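Long-range contacts in uncharacterized protein (Vibrio parahaemolyticus, PDB 1ZBP), which is of unknown function but belongs to the ImpE family, some of whose members are linked to type VI secretion gene clusters, and combines N-terminal helices with a beta-sheet portion: residues 40-45 against 183-188; 79-84 against 209-214; 155-160 against 205-210; 216-221 against 236-241. All coordinates share one frame; numbering follows the deposited sequence.

Contact 1: 40-45 against 183-188; sequences LLCIDG and SLLESV
Leu185 reaches across to Cys42 and Ile43, and its forked end carries much of this apolar contact. Its CB stands back from the last turn of helix 31-44. With CG anti to the backbone N (chi1 178°), the chain then runs on toward the helix, and the two methyls do the touching. CD1 comes within 3.6 Å of Cys42 CB and lies 4.0 Å from Ile43 CG1, so it sits between two consecutive helix residues. CD2 keeps to the cysteine, 3.9 Å from Cys42 CB and 4.0 Å from its SG. The Ile43 and Leu185 side chains run antiparallel, each passing alongside the other. Beyond them Val188 crosses Ile43 at about a right angle, its CG2 resting 3.9 Å from Ile43 CG1. That ethyl branch of Ile43 is therefore touched by two residues of 183-188, and its CD1 lies 4.2 Å from the carbonyl O of Leu184. At the more open margin Leu40 CD2 and Leu184 CD1 meet loosely, at 4.3 Å. Leu13 of helix 13-25 touches Ile43, and Leu17 and Leu20 touch Leu40, while Ala50 of helix 47-60 touches Cys42. Segment 183-188 is part of the link between strands 173-178 and 189-196. What results is plain hydrophobic packing of an inter-strand loop, in a helix-like bend, on the last turn of helix 31-44, a seam between the helical N-terminal part and the large antiparallel sheet.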
loop_
_atom_site.group_PDB
_atom_site.type_symbol
_atom_site.label_atom_id
_atom_site.label_comp_id
_atom_site.label_asym_id
_atom_site.label_seq_id
_atom_site.Cartn_x
_atom_site.Cartn_y
_atom_site.Cartn_z
ATOM N N LEU A 40 -15.160 -3.494 -0.336
ATOM C CA LEU A 40 -15.040 -3.566 1.117
ATOM C C LEU A 40 -14.357 -4.851 1.577
ATOM O O LEU A 40 -13.987 -4.987 2.748
ATOM C CB LEU A 40 -16.423 -3.423 1.767
ATOM C CG LEU A 40 -17.220 -2.174 1.326
ATOM C CD1 LEU A 40 -18.536 -2.094 2.086
ATOM C CD2 LEU A 40 -16.391 -0.915 1.561
ATOM N N LEU A 41 -14.191 -5.799 0.660
ATOM C CA LEU A 41 -13.516 -7.059 0.980
ATOM C C LEU A 41 -11.999 -6.871 0.880
ATOM O O LEU A 41 -11.228 -7.465 1.642
ATOM C CB LEU A 41 -13.966 -8.164 0.021
ATOM C CG LEU A 41 -15.264 -8.872 0.430
ATOM C CD1 LEU A 41 -15.713 -9.805 -0.683
ATOM C CD2 LEU A 41 -15.045 -9.654 1.727
ATOM N N CYS A 42 -11.578 -6.041 -0.071
ATOM C CA CYS A 42 -10.156 -5.767 -0.244
ATOM C C CYS A 42 -9.647 -4.914 0.920
ATOM O O CYS A 42 -8.521 -5.099 1.392
ATOM C CB CYS A 42 -9.913 -5.063 -1.576
ATOM S SG CYS A 42 -10.270 -6.129 -2.979
ATOM N N ILE A 43 -10.486 -3.993 1.389
ATOM C CA ILE A 43 -10.124 -3.140 2.507
ATOM C C ILE A 43 -9.943 -3.995 3.766
ATOM O O ILE A 43 -9.056 -3.740 4.580
ATOM C CB ILE A 43 -11.211 -2.070 2.774
ATOM C CG1 ILE A 43 -11.362 -1.157 1.561
ATOM C CG2 ILE A 43 -10.829 -1.232 3.989
ATOM C CD1 ILE A 43 -12.464 -0.140 1.703
ATOM N N ASP A 44 -10.783 -5.015 3.916
ATOM C CA ASP A 44 -10.713 -5.893 5.076
ATOM C C ASP A 44 -9.498 -6.800 4.988
ATOM O O ASP A 44 -9.030 -7.338 5.996
ATOM C CB ASP A 44 -11.981 -6.741 5.167
ATOM C CG ASP A 44 -11.966 -7.692 6.351
ATOM O OD1 ASP A 44 -11.218 -8.695 6.312
ATOM O OD2 ASP A 44 -12.704 -7.437 7.324
ATOM N N GLY A 45 -8.998 -6.980 3.770
ATOM C CA GLY A 45 -7.841 -7.831 3.570
ATOM C C GLY A 45 -8.175 -9.270 3.211
ATOM O O GLY A 45 -7.278 -10.067 2.950
ATOM N N SER A 183 -13.593 6.213 -5.658
ATOM C CA SER A 183 -14.314 4.996 -5.334
ATOM C C SER A 183 -13.916 4.609 -3.927
ATOM O O SER A 183 -12.891 5.065 -3.436
ATOM C CB SER A 183 -13.895 3.881 -6.282
ATOM O OG SER A 183 -12.640 3.352 -5.869
ATOM N N LEU A 184 -14.720 3.758 -3.298
ATOM C CA LEU A 184 -14.482 3.295 -1.934
ATOM C C LEU A 184 -13.087 2.677 -1.761
ATOM O O LEU A 184 -12.267 3.159 -0.968
ATOM C CB LEU A 184 -15.540 2.249 -1.548
ATOM C CG LEU A 184 -17.022 2.545 -1.844
ATOM C CD1 LEU A 184 -17.812 1.249 -1.838
ATOM C CD2 LEU A 184 -17.595 3.526 -0.811
ATOM N N LEU A 185 -12.826 1.599 -2.494
ATOM C CA LEU A 185 -11.543 0.906 -2.409
ATOM C C LEU A 185 -10.358 1.827 -2.721
ATOM O O LEU A 185 -9.321 1.770 -2.054
ATOM C CB LEU A 185 -11.538 -0.286 -3.359
ATOM C CG LEU A 185 -10.253 -1.119 -3.457
ATOM C CD1 LEU A 185 -9.734 -1.475 -2.063
ATOM C CD2 LEU A 185 -10.544 -2.371 -4.257
ATOM N N GLU A 186 -10.508 2.672 -3.735
ATOM C CA GLU A 186 -9.430 3.581 -4.091
ATOM C C GLU A 186 -8.988 4.479 -2.933
ATOM O O GLU A 186 -7.939 5.118 -3.007
ATOM C CB GLU A 186 -9.821 4.434 -5.303
ATOM C CG GLU A 186 -9.988 3.657 -6.599
ATOM C CD GLU A 186 -10.044 4.572 -7.807
ATOM O OE1 GLU A 186 -10.153 5.793 -7.601
ATOM O OE2 GLU A 186 -9.976 4.086 -8.959
ATOM N N SER A 187 -9.776 4.532 -1.862
ATOM C CA SER A 187 -9.400 5.354 -0.714
ATOM C C SER A 187 -8.128 4.799 -0.058
ATOM O O SER A 187 -7.303 5.576 0.431
ATOM C CB SER A 187 -10.549 5.437 0.305
ATOM O OG SER A 187 -10.941 4.153 0.753
ATOM N N VAL A 188 -7.965 3.469 -0.061
ATOM C CA VAL A 188 -6.761 2.833 0.506
ATOM C C VAL A 188 -5.796 2.272 -0.563
ATOM O O VAL A 188 -4.635 2.006 -0.261
ATOM C CB VAL A 188 -7.102 1.705 1.551
ATOM C CG1 VAL A 188 -7.740 2.323 2.795
ATOM C CG2 VAL A 188 -8.025 0.676 0.954
#

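Contact 2: 79-84 against 209-214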
loop_
_atom_site.group_PDB
_atom_site.type_symbol
_atom_site.label_atom_id
_atom_site.label_comp_id
_atom_site.label_asym_id
_atom_site.label_seq_id
_atom_site.Cartn_x
_atom_site.Cartn_y
_atom_site.Cartn_z
ATOM N N GLN A 79 -1.867 -9.554 -2.416
ATOM C CA GLN A 79 -1.650 -10.827 -1.759
ATOM C C GLN A 79 -0.148 -11.053 -1.664
ATOM O O GLN A 79 0.356 -11.496 -0.633
ATOM C CB GLN A 79 -2.303 -11.966 -2.534
ATOM C CG GLN A 79 -2.074 -13.309 -1.861
ATOM C CD GLN A 79 -2.784 -13.430 -0.529
ATOM O OE1 GLN A 79 -4.010 -13.316 -0.449
ATOM N NE2 GLN A 79 -2.016 -13.669 0.528
ATOM N N ALA A 80 0.570 -10.729 -2.735
ATOM C CA ALA A 80 2.023 -10.912 -2.723
ATOM C C ALA A 80 2.658 -10.044 -1.620
ATOM O O ALA A 80 3.667 -10.429 -1.016
ATOM C CB ALA A 80 2.626 -10.569 -4.096
ATOM N N ARG A 81 2.062 -8.880 -1.360
ATOM C CA ARG A 81 2.561 -7.974 -0.331
ATOM C C ARG A 81 2.290 -8.533 1.055
ATOM O O ARG A 81 3.143 -8.466 1.941
ATOM C CB ARG A 81 1.913 -6.589 -0.482
ATOM C CG ARG A 81 2.079 -5.646 0.703
ATOM C CD ARG A 81 1.428 -4.332 0.337
ATOM N NE ARG A 81 1.559 -3.285 1.336
ATOM C CZ ARG A 81 0.565 -2.868 2.115
ATOM N NH1 ARG A 81 -0.640 -3.426 2.022
ATOM N NH2 ARG A 81 0.762 -1.852 2.957
ATOM N N LYS A 82 1.097 -9.073 1.259
ATOM C CA LYS A 82 0.790 -9.634 2.566
ATOM C C LYS A 82 1.734 -10.805 2.796
ATOM O O LYS A 82 2.131 -11.082 3.925
ATOM C CB LYS A 82 -0.661 -10.108 2.638
ATOM C CG LYS A 82 -1.119 -10.411 4.052
ATOM C CD LYS A 82 -2.625 -10.633 4.130
ATOM C CE LYS A 82 -2.993 -12.088 3.921
ATOM N NZ LYS A 82 -4.458 -12.286 4.106
ATOM N N ASP A 83 2.113 -11.487 1.719
ATOM C CA ASP A 83 3.028 -12.608 1.863
ATOM C C ASP A 83 4.464 -12.137 2.036
ATOM O O ASP A 83 5.227 -12.717 2.811
ATOM C CB ASP A 83 2.914 -13.563 0.672
ATOM C CG ASP A 83 1.564 -14.255 0.619
ATOM O OD1 ASP A 83 1.044 -14.600 1.698
ATOM O OD2 ASP A 83 1.035 -14.465 -0.492
ATOM N N PHE A 84 4.832 -11.077 1.328
ATOM C CA PHE A 84 6.180 -10.557 1.448
ATOM C C PHE A 84 6.512 -10.213 2.900
ATOM O O PHE A 84 7.679 -10.174 3.288
ATOM C CB PHE A 84 6.357 -9.327 0.557
ATOM C CG PHE A 84 7.667 -8.638 0.748
ATOM C CD1 PHE A 84 7.771 -7.552 1.606
ATOM C CD2 PHE A 84 8.809 -9.110 0.115
ATOM C CE1 PHE A 84 8.994 -6.946 1.831
ATOM C CE2 PHE A 84 10.039 -8.511 0.333
ATOM C CZ PHE A 84 10.136 -7.426 1.193
ATOM N N THR A 209 -2.407 2.384 3.183
ATOM C CA THR A 209 -2.362 1.967 4.587
ATOM C C THR A 209 -1.240 0.952 4.826
ATOM O O THR A 209 -0.814 0.282 3.900
ATOM C CB THR A 209 -3.708 1.323 4.994
ATOM O OG1 THR A 209 -3.771 1.202 6.419
ATOM C CG2 THR A 209 -3.843 -0.050 4.379
ATOM N N TYR A 210 -0.754 0.839 6.057
ATOM C CA TYR A 210 0.306 -0.124 6.341
ATOM C C TYR A 210 -0.179 -1.560 6.239
ATOM O O TYR A 210 -1.355 -1.829 6.407
ATOM C CB TYR A 210 0.910 0.132 7.724
ATOM C CG TYR A 210 1.719 1.395 7.760
ATOM C CD1 TYR A 210 2.850 1.545 6.944
ATOM C CD2 TYR A 210 1.325 2.470 8.542
ATOM C CE1 TYR A 210 3.555 2.736 6.907
ATOM C CE2 TYR A 210 2.024 3.657 8.507
ATOM C CZ TYR A 210 3.132 3.784 7.694
ATOM O OH TYR A 210 3.820 4.968 7.692
ATOM N N VAL A 211 0.745 -2.482 5.981
ATOM C CA VAL A 211 0.405 -3.891 5.829
ATOM C C VAL A 211 -0.086 -4.560 7.116
ATOM O O VAL A 211 -0.903 -5.484 7.067
ATOM C CB VAL A 211 1.607 -4.689 5.222
ATOM C CG1 VAL A 211 2.723 -4.852 6.247
ATOM C CG2 VAL A 211 1.133 -6.033 4.705
ATOM N N ASP A 212 0.382 -4.082 8.261
ATOM C CA ASP A 212 -0.035 -4.655 9.538
ATOM C C ASP A 212 -1.358 -4.111 10.089
ATOM O O ASP A 212 -1.865 -4.628 11.081
ATOM C CB ASP A 212 1.059 -4.462 10.594
ATOM C CG ASP A 212 2.256 -5.351 10.357
ATOM O OD1 ASP A 212 2.094 -6.593 10.383
ATOM O OD2 ASP A 212 3.369 -4.819 10.140
ATOM N N SER A 213 -1.927 -3.088 9.460
ATOM C CA SER A 213 -3.179 -2.527 9.964
ATOM C C SER A 213 -4.201 -3.623 10.281
ATOM O O SER A 213 -4.482 -4.489 9.445
ATOM C CB SER A 213 -3.741 -1.486 8.981
ATOM O OG SER A 213 -3.700 -1.938 7.654
ATOM N N GLU A 214 -4.744 -3.575 11.502
ATOM C CA GLU A 214 -5.700 -4.576 12.001
ATOM C C GLU A 214 -7.140 -4.108 12.294
ATOM O O GLU A 214 -8.101 -4.756 11.879
ATOM C CB GLU A 214 -5.119 -5.235 13.265
ATOM C CG GLU A 214 -6.072 -6.161 14.024
ATOM C CD GLU A 214 -6.574 -7.318 13.180
ATOM O OE1 GLU A 214 -7.451 -7.096 12.311
ATOM O OE2 GLU A 214 -6.082 -8.454 13.379
#
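Thr209 offers its carbonyl O to Arg81 NH2, a bond of 2.8 Å that is bent at the hydrogen (133°). The donor lies in the carbonyl plane, whereas the oxygen is tilted 24° out of the guanidinium plane. The hydroxyl of Thr209 goes another way, to Gln218 O. Tyr210 sets out from its CA away from the helix, its OH bonding to Asp147, and opens a type I turn in which Ser213 OG donates to Tyr210 O at 2.7 Å. Val211, next in the turn, does the packing. Its CB lies over the centre of the Arg81 guanidinium, 3.7 Å from CZ, and its CG2 reaches Arg81 CG at 4.1 Å and Lys82 CA at 4.2 Å. Val211 N is also close to Arg81 NH2, at 3.1 Å, but both are donors and they do not bond. Asp212 points from the helix and pairs with Arg151. Arg81 gets to the turn because its chain is extended from CG to NE, after CG leaves anti to the backbone N (chi1 166°). Its NE forms a salt bridge with Glu157, so the buried cation has an anion on one nitrogen and a peptide carbonyl on another, which would be expected to stabilise its charge.

Contact 3: 155-160 against 205-210; sequences YIELFS and HMPMTY
Phe159 and His205 bind each other twice through the backbone: Phe159 N donates to His205 O at 2.6 Å, nearly along the C=O axis, and His205 N returns a bond to Phe159 O at 3.1 Å. They form an antiparallel hydrogen-bonded pair, the single bridge between strands that run at 128° to one another and soon part. Packing is dense just past this pair. Pro207 CD sits over the centre of the Phe159 ring, a CH-pi contact 4.1 Å from the centroid, while Pro207 CG meets Glu157 OE2 at 3.5 Å. Selenomethionine Met206 leaves with CG anti to the backbone N (chi1 178°) and bends at chi3 (-83°), and its CE ends 3.4 Å from Ile156 CB, where the two side chains cross at about a right angle. The same methyl is only loosely against Leu158 CD2, at 4.4 Å. On the partly exposed side, His205 CB stands 4.3 Å from Phe159 CB, and its ND1 bonds to Trp189 O. The buried Glu157 carboxylate is held by Tyr165 OH at OE1 and by a salt bridge from Lys241 NZ at OE2. Through this bridge strand 155-159, at the edge of a three-stranded sheet, meets strand 202-207, at the edge of the large antiparallel sheet; Trp189 stands edge-to-face with Phe159, and helix 65-84 lays Ala77 and Arg81 against the phenyl group.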
loop_
_atom_site.group_PDB
_atom_site.type_symbol
_atom_site.label_atom_id
_atom_site.label_comp_id
_atom_site.label_asym_id
_atom_site.label_seq_id
_atom_site.Cartn_x
_atom_site.Cartn_y
_atom_site.Cartn_z
ATOM N N TYR A 155 11.378 3.377 1.108
ATOM C CA TYR A 155 10.688 2.727 -0.011
ATOM C C TYR A 155 9.203 3.067 -0.107
ATOM O O TYR A 155 8.567 3.381 0.889
ATOM C CB TYR A 155 10.787 1.200 0.111
ATOM C CG TYR A 155 12.147 0.627 -0.175
ATOM C CD1 TYR A 155 12.442 0.081 -1.421
ATOM C CD2 TYR A 155 13.155 0.638 0.798
ATOM C CE1 TYR A 155 13.693 -0.439 -1.693
ATOM C CE2 TYR A 155 14.413 0.118 0.528
ATOM C CZ TYR A 155 14.677 -0.419 -0.718
ATOM O OH TYR A 155 15.937 -0.918 -1.000
ATOM N N ILE A 156 8.662 3.032 -1.319
ATOM C CA ILE A 156 7.237 3.239 -1.493
ATOM C C ILE A 156 6.773 1.918 -2.079
ATOM O O ILE A 156 7.589 1.121 -2.586
ATOM C CB ILE A 156 6.866 4.378 -2.477
ATOM C CG1 ILE A 156 7.560 4.167 -3.822
ATOM C CG2 ILE A 156 7.163 5.730 -1.859
ATOM C CD1 ILE A 156 6.918 4.952 -4.944
ATOM N N GLU A 157 5.472 1.674 -1.994
ATOM C CA GLU A 157 4.899 0.433 -2.503
ATOM C C GLU A 157 4.004 0.712 -3.719
ATOM O O GLU A 157 3.348 1.752 -3.815
ATOM C CB GLU A 157 4.076 -0.245 -1.409
ATOM C CG GLU A 157 4.822 -0.467 -0.086
ATOM C CD GLU A 157 4.001 -1.282 0.922
ATOM O OE1 GLU A 157 4.253 -2.489 1.091
ATOM O OE2 GLU A 157 3.098 -0.717 1.567
ATOM N N LEU A 158 3.987 -0.214 -4.663
ATOM C CA LEU A 158 3.168 -0.036 -5.847
ATOM C C LEU A 158 2.588 -1.362 -6.235
ATOM O O LEU A 158 3.217 -2.391 -6.054
ATOM C CB LEU A 158 4.004 0.510 -7.014
ATOM C CG LEU A 158 4.568 1.938 -6.915
ATOM C CD1 LEU A 158 5.645 2.148 -7.975
ATOM C CD2 LEU A 158 3.436 2.955 -7.086
ATOM N N PHE A 159 1.366 -1.331 -6.745
ATOM C CA PHE A 159 0.708 -2.528 -7.238
ATOM C C PHE A 159 0.633 -2.254 -8.744
ATOM O O PHE A 159 -0.097 -1.374 -9.170
ATOM C CB PHE A 159 -0.700 -2.666 -6.648
ATOM C CG PHE A 159 -0.720 -2.987 -5.178
ATOM C CD1 PHE A 159 0.403 -3.518 -4.544
ATOM C CD2 PHE A 159 -1.876 -2.815 -4.440
ATOM C CE1 PHE A 159 0.374 -3.871 -3.203
ATOM C CE2 PHE A 159 -1.917 -3.167 -3.093
ATOM C CZ PHE A 159 -0.783 -3.700 -2.470
ATOM N N SER A 160 1.404 -2.983 -9.542
ATOM C CA SER A 160 1.407 -2.777 -10.986
ATOM C C SER A 160 0.158 -3.350 -11.643
ATOM O O SER A 160 -0.531 -4.202 -11.067
ATOM C CB SER A 160 2.632 -3.428 -11.614
ATOM O OG SER A 160 2.575 -4.825 -11.485
ATOM N N HIS A 205 -1.105 1.505 -8.558
ATOM C CA HIS A 205 -1.809 1.825 -7.325
ATOM C C HIS A 205 -0.840 1.673 -6.165
ATOM O O HIS A 205 0.028 0.791 -6.171
ATOM C CB HIS A 205 -3.001 0.884 -7.124
ATOM C CG HIS A 205 -4.095 1.093 -8.118
ATOM N ND1 HIS A 205 -5.326 1.604 -7.770
ATOM C CD2 HIS A 205 -4.133 0.902 -9.459
ATOM C CE1 HIS A 205 -6.075 1.721 -8.855
ATOM N NE2 HIS A 205 -5.374 1.302 -9.893
HETATM N N MSE A 206 -0.999 2.548 -5.178
HETATM C CA MSE A 206 -0.175 2.554 -3.983
HETATM C C MSE A 206 -1.040 2.249 -2.766
HETATM O O MSE A 206 -2.040 2.934 -2.522
HETATM C CB MSE A 206 0.462 3.931 -3.794
HETATM C CG MSE A 206 1.301 4.049 -2.534
HETATM SE SE MSE A 206 2.246 5.717 -2.316
HETATM C CE MSE A 206 3.805 5.367 -3.416
ATOM N N PRO A 207 -0.696 1.201 -2.003
ATOM C CA PRO A 207 -1.538 0.949 -0.837
ATOM C C PRO A 207 -1.336 2.154 0.094
ATOM O O PRO A 207 -0.211 2.512 0.425
ATOM C CB PRO A 207 -0.987 -0.378 -0.287
ATOM C CG PRO A 207 0.437 -0.374 -0.711
ATOM C CD PRO A 207 0.354 0.179 -2.132
HETATM N N MSE A 208 -2.438 2.786 0.479
HETATM C CA MSE A 208 -2.445 3.975 1.325
HETATM C C MSE A 208 -2.362 3.664 2.825
HETATM O O MSE A 208 -2.244 4.573 3.639
HETATM C CB MSE A 208 -3.726 4.772 1.025
HETATM C CG MSE A 208 -3.534 6.237 0.673
HETATM SE SE MSE A 208 -2.195 6.611 -0.689
HETATM C CE MSE A 208 -2.166 8.550 -0.449
ATOM N N THR A 209 -2.407 2.384 3.183
ATOM C CA THR A 209 -2.362 1.967 4.587
ATOM C C THR A 209 -1.240 0.952 4.826
ATOM O O THR A 209 -0.814 0.282 3.900
ATOM C CB THR A 209 -3.708 1.323 4.994
ATOM O OG1 THR A 209 -3.771 1.202 6.419
ATOM C CG2 THR A 209 -3.843 -0.050 4.379
ATOM N N TYR A 210 -0.754 0.839 6.057
ATOM C CA TYR A 210 0.306 -0.124 6.341
ATOM C C TYR A 210 -0.179 -1.560 6.239
ATOM O O TYR A 210 -1.355 -1.829 6.407
ATOM C CB TYR A 210 0.910 0.132 7.724
ATOM C CG TYR A 210 1.719 1.395 7.760
ATOM C CD1 TYR A 210 2.850 1.545 6.944
ATOM C CD2 TYR A 210 1.325 2.470 8.542
ATOM C CE1 TYR A 210 3.555 2.736 6.907
ATOM C CE2 TYR A 210 2.024 3.657 8.507
ATOM C CZ TYR A 210 3.132 3.784 7.694
ATOM O OH TYR A 210 3.820 4.968 7.692
#

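Contact 4: 216-221 against 236-241; sequences DAQKLG and LGLGLK
Gln218 and Gly239 bring their backbones together, with CA atoms 3.6 Å apart. Gly239 has phi/psi of 92°/-155°, a conformation that suits glycine because a CB would press on the preceding carbonyl O. Its CA makes a nearly straight CA-H...O contact with Gln218 O, 3.4 Å away. That oxygen is shared: it also accepts from Gly221 N at 3.0 Å and from Thr209 OG1. Gly221, with positive phi, takes the chain out of helix 216-219 in a Schellman motif, so the helix exit is laid against residues 238-240, where strand 235-239 gives way to the turn after it. That strand pairs with strand 224-228 in a two-stranded antiparallel sheet, and the helix exit leads into the first of the two. Among the side chains, Gln218 does the most. Its CB rests on Gly239 CA at 3.7 Å; CG stands beside the backbone N, anti to the carbonyl carbon (chi1 -73°), and the extended chain then runs alongside Leu238 in the same direction. The amide carbon CD touches Leu238 CB at 3.8 Å. Gln218 OE1 accepts from Ser215 N and Glu214 N, which fixes the amide at the start of the helix. Next along the chain, Leu240 packs on the helix exit: its CB lies 3.8 Å from Gly221 O and its CD1 4.0 Å from the same oxygen.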
loop_
_atom_site.group_PDB
_atom_site.type_symbol
_atom_site.label_atom_id
_atom_site.label_comp_id
_atom_site.label_asym_id
_atom_site.label_seq_id
_atom_site.Cartn_x
_atom_site.Cartn_y
_atom_site.Cartn_z
ATOM N N ASP A 216 -10.638 -1.847 12.193
ATOM C CA ASP A 216 -11.399 -1.391 11.042
ATOM C C ASP A 216 -11.074 0.061 10.714
ATOM O O ASP A 216 -11.225 0.492 9.567
ATOM C CB ASP A 216 -12.904 -1.578 11.276
ATOM C CG ASP A 216 -13.322 -3.048 11.243
ATOM O OD1 ASP A 216 -12.817 -3.803 10.373
ATOM O OD2 ASP A 216 -14.171 -3.449 12.066
ATOM N N ALA A 217 -10.622 0.814 11.714
ATOM C CA ALA A 217 -10.261 2.211 11.491
ATOM C C ALA A 217 -8.922 2.271 10.759
ATOM O O ALA A 217 -8.686 3.166 9.957
ATOM C CB ALA A 217 -10.167 2.962 12.826
ATOM N N GLN A 218 -8.045 1.314 11.040
ATOM C CA GLN A 218 -6.737 1.260 10.384
ATOM C C GLN A 218 -6.892 0.821 8.913
ATOM O O GLN A 218 -6.296 1.408 8.009
ATOM C CB GLN A 218 -5.830 0.302 11.155
ATOM C CG GLN A 218 -5.357 0.893 12.486
ATOM C CD GLN A 218 -5.083 -0.147 13.564
ATOM O OE1 GLN A 218 -4.907 -1.336 13.283
ATOM N NE2 GLN A 218 -5.029 0.307 14.811
ATOM N N LYS A 219 -7.721 -0.190 8.681
ATOM C CA LYS A 219 -7.954 -0.673 7.340
ATOM C C LYS A 219 -8.596 0.408 6.492
ATOM O O LYS A 219 -8.256 0.574 5.325
ATOM C CB LYS A 219 -8.834 -1.918 7.380
ATOM C CG LYS A 219 -8.145 -3.111 8.004
ATOM C CD LYS A 219 -9.039 -4.327 7.986
ATOM C CE LYS A 219 -8.388 -5.490 8.714
ATOM N NZ LYS A 219 -9.332 -6.640 8.833
ATOM N N LEU A 220 -9.529 1.148 7.078
ATOM C CA LEU A 220 -10.202 2.223 6.355
ATOM C C LEU A 220 -9.296 3.441 6.183
ATOM O O LEU A 220 -9.612 4.363 5.428
ATOM C CB LEU A 220 -11.482 2.630 7.090
ATOM C CG LEU A 220 -12.700 1.701 6.966
ATOM C CD1 LEU A 220 -13.709 2.071 8.050
ATOM C CD2 LEU A 220 -13.333 1.824 5.581
ATOM N N GLY A 221 -8.161 3.427 6.875
ATOM C CA GLY A 221 -7.230 4.533 6.793
ATOM C C GLY A 221 -7.718 5.754 7.541
ATOM O O GLY A 221 -7.400 6.875 7.163
ATOM N N LEU A 236 6.738 -0.187 13.766
ATOM C CA LEU A 236 5.959 -0.523 12.579
ATOM C C LEU A 236 4.730 0.366 12.578
ATOM O O LEU A 236 4.464 1.036 13.554
ATOM C CB LEU A 236 5.538 -1.988 12.593
ATOM C CG LEU A 236 6.664 -3.010 12.542
ATOM C CD1 LEU A 236 6.052 -4.394 12.339
ATOM C CD2 LEU A 236 7.634 -2.690 11.411
ATOM N N GLY A 237 3.975 0.377 11.490
ATOM C CA GLY A 237 2.808 1.234 11.451
ATOM C C GLY A 237 1.498 0.496 11.340
ATOM O O GLY A 237 1.467 -0.699 11.052
ATOM N N LEU A 238 0.413 1.219 11.580
ATOM C CA LEU A 238 -0.922 0.654 11.502
ATOM C C LEU A 238 -1.848 1.765 11.027
ATOM O O LEU A 238 -1.909 2.845 11.628
ATOM C CB LEU A 238 -1.380 0.144 12.872
ATOM C CG LEU A 238 -0.506 -0.897 13.575
ATOM C CD1 LEU A 238 -1.029 -1.165 14.977
ATOM C CD2 LEU A 238 -0.485 -2.171 12.763
ATOM N N GLY A 239 -2.563 1.506 9.943
ATOM C CA GLY A 239 -3.465 2.513 9.423
ATOM C C GLY A 239 -2.803 3.401 8.384
ATOM O O GLY A 239 -1.834 2.992 7.758
ATOM N N LEU A 240 -3.326 4.617 8.223
ATOM C CA LEU A 240 -2.842 5.601 7.247
ATOM C C LEU A 240 -1.331 5.888 7.336
ATOM O O LEU A 240 -0.813 6.147 8.402
ATOM C CB LEU A 240 -3.641 6.902 7.438
ATOM C CG LEU A 240 -3.455 7.976 6.366
ATOM C CD1 LEU A 240 -4.056 7.474 5.046
ATOM C CD2 LEU A 240 -4.112 9.278 6.809
ATOM N N LYS A 241 -0.621 5.845 6.216
ATOM C CA LYS A 241 0.806 6.111 6.246
ATOM C C LYS A 241 1.082 7.575 6.591
ATOM O O LYS A 241 0.284 8.462 6.274
ATOM C CB LYS A 241 1.441 5.734 4.896
ATOM C CG LYS A 241 1.308 4.239 4.542
ATOM C CD LYS A 241 2.066 3.854 3.265
ATOM C CE LYS A 241 1.910 2.356 2.949
ATOM N NZ LYS A 241 2.684 1.942 1.726
#

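How the contacts relate
The four contacts lie close together, with centres 10 to 13 Å apart. Contacts 1 and 2 tie helices 31-44 and 65-84 to loops at either end of strands 189-196 and 202-207, whereas contacts 3 and 4 stay within the part of the chain that defines the ImpE family. In sequence, contacts 1 and 2 cross, as do contacts 1 and 3; contact 4 closes last, in series with the others. Contacts 2 and 3 share Thr209 and Tyr210, and Tyr210 N bonds to Gly239 O of contact 4 at 2.9 Å. Contact 1 reaches contact 4 through Lys219 NZ and Asp44 O. Segment 205-214 thus joins helix 65-84, both larger sheets and the 224-239 hairpin, with helix 31-44 attached beside it.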